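Local coordinates for protein tautomerase (Advenella mimigardefordensis DPN7, PDB 6VVW) that belongs to the tautomerase superfamily, whose members are built from beta-alpha-beta units, and assembles as a trimer, at residues P2-V6 with P37-I41. Numbering follows the deposited sequence.
Sequences PILQV and PSIRI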
loop_
_atom_site.group_PDB
_atom_site.type_symbol
_atom_site.label_atom_id
_atom_site.label_comp_id
_atom_site.label_asym_id
_atom_site.label_seq_id
_atom_site.Cartn_x
_atom_site.Cartn_y
_atom_site.Cartn_z
ATOM N N PRO A 2 7.127 10.723 8.022
ATOM C CA PRO A 2 6.754 9.941 6.845
ATOM C C PRO A 2 6.642 8.461 7.142
ATOM O O PRO A 2 7.653 7.795 7.278
ATOM C CB PRO A 2 7.908 10.186 5.880
ATOM C CG PRO A 2 8.587 11.343 6.369
ATOM C CD PRO A 2 8.400 11.416 7.825
ATOM N N ILE A 3 5.440 7.923 7.249
ATOM C CA ILE A 3 5.360 6.496 7.488
ATOM C C ILE A 3 5.775 5.761 6.223
ATOM O O ILE A 3 5.543 6.218 5.102
ATOM C CB ILE A 3 3.949 6.108 7.943
ATOM C CG1 ILE A 3 3.065 5.831 6.753
ATOM C CG2 ILE A 3 3.360 7.240 8.731
ATOM C CD1 ILE A 3 1.747 5.383 7.155
ATOM N N LEU A 4 6.435 4.631 6.395
ATOM C CA LEU A 4 7.001 3.897 5.278
ATOM C C LEU A 4 6.534 2.465 5.369
ATOM O O LEU A 4 6.408 1.917 6.464
ATOM C CB LEU A 4 8.522 3.947 5.278
ATOM C CG LEU A 4 9.173 5.000 4.386
ATOM C CD1 LEU A 4 9.054 6.402 4.968
ATOM C CD2 LEU A 4 10.623 4.645 4.234
ATOM N N GLN A 5 6.207 1.894 4.221
ATOM C CA GLN A 5 5.959 0.468 4.112
ATOM C C GLN A 5 6.871 -0.019 3.014
ATOM O O GLN A 5 7.091 0.698 2.034
ATOM C CB GLN A 5 4.482 0.145 3.788
ATOM C CG GLN A 5 3.501 0.811 4.717
ATOM C CD GLN A 5 2.079 0.341 4.516
ATOM O OE1 GLN A 5 1.777 -0.376 3.559
ATOM N NE2 GLN A 5 1.193 0.719 5.437
ATOM N N VAL A 6 7.415 -1.219 3.189
ATOM C CA VAL A 6 8.515 -1.713 2.364
ATOM C C VAL A 6 8.278 -3.176 2.038
ATOM O O VAL A 6 8.023 -3.979 2.940
ATOM C CB VAL A 6 9.874 -1.571 3.074
ATOM C CG1 VAL A 6 10.982 -1.770 2.088
ATOM C CG2 VAL A 6 9.992 -0.245 3.792
ATOM N N PRO A 37 9.029 11.272 16.121
ATOM C CA PRO A 37 7.723 10.638 16.371
ATOM C C PRO A 37 6.803 10.550 15.172
ATOM O O PRO A 37 5.791 9.843 15.209
ATOM C CB PRO A 37 7.099 11.535 17.442
ATOM C CG PRO A 37 8.237 12.216 18.084
ATOM C CD PRO A 37 9.257 12.410 17.028
ATOM N N SER A 38 7.146 11.276 14.110
ATOM C CA SER A 38 6.341 11.315 12.899
ATOM C C SER A 38 6.628 10.142 11.980
ATOM O O SER A 38 5.745 9.696 11.240
ATOM C CB SER A 38 6.619 12.618 12.162
ATOM O OG SER A 38 8.007 12.916 12.236
ATOM N N ILE A 39 7.812 9.655 12.003
ATOM C CA ILE A 39 8.223 8.618 11.079
ATOM C C ILE A 39 7.864 7.271 11.659
ATOM O O ILE A 39 7.930 7.063 12.871
ATOM C CB ILE A 39 9.729 8.706 10.809
ATOM C CG1 ILE A 39 10.127 10.167 10.570
ATOM C CG2 ILE A 39 10.091 7.784 9.662
ATOM C CD1 ILE A 39 11.532 10.520 11.016
ATOM N N ARG A 40 7.460 6.359 10.788
ATOM C CA ARG A 40 7.461 4.945 11.088
ATOM C C ARG A 40 7.914 4.226 9.835
ATOM O O ARG A 40 7.937 4.798 8.746
ATOM C CB ARG A 40 6.082 4.441 11.558
ATOM C CG ARG A 40 4.910 5.252 11.062
ATOM C CD ARG A 40 3.573 4.669 11.487
ATOM N NE ARG A 40 3.208 5.096 12.833
ATOM C CZ ARG A 40 2.124 4.700 13.499
ATOM N NH1 ARG A 40 1.259 3.837 12.977
ATOM N NH2 ARG A 40 1.914 5.156 14.719
ATOM N N ILE A 41 8.331 2.980 9.996
ATOM C CA ILE A 41 8.749 2.168 8.861
ATOM C C ILE A 41 8.320 0.750 9.140
ATOM O O ILE A 41 8.528 0.244 10.245
ATOM C CB ILE A 41 10.269 2.221 8.634
ATOM C CG1 ILE A 41 10.689 3.615 8.189
ATOM C CG2 ILE A 41 10.659 1.207 7.596
ATOM C CD1 ILE A 41 12.129 3.939 8.446
#
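In a beta-alpha-beta crossover, the chain leaves one strand, passes through a helix and returns as a parallel strand, here directly beside the first; the start of this tautomerase is a worked example. The returning segment first meets Pro2, the first residue of the model, at Ser38, whose carbonyl O lies 3.6 Å from Pro2 N. Ile39 then packs on the proline ring, with its CG1 3.5 Å from Pro2 CD. At Arg40 the two strands draw together: its carbonyl O accepts a weak, bent hydrogen bond from Leu4 N (2.8 Å) and also a CA-H...O contact from Ile3 CA at 3.3 Å. On one face of the sheet the aliphatic part of Arg40 lies against Ile3, CG to CB 3.4 Å, while its guanidinium reaches a second subunit, where NH2 bonds to the carbonyl of Cys98. Ile41 turns to the other face and completes a parallel bridge with Leu4, the CA atoms 4.3 Å apart, its CG1 3.6 Å from Leu4 CB and its CG2 4.1 Å from Val6 CG2. Beyond it the ladder continues, as backbone hydrogen bonds join Leu4 with Ser42 and Val6 with His44. Helix 16-30, the crossover helix, packs against the face carrying Leu4 and Ile41 through Leu21, Ala24 and Ile28. Strand 3-8 lies between strands 40-43 and 62-69, and strand 40-43, outermost in its own chain, pairs antiparallel with a strand of the second subunit, carrying the sheet across the trimer interface.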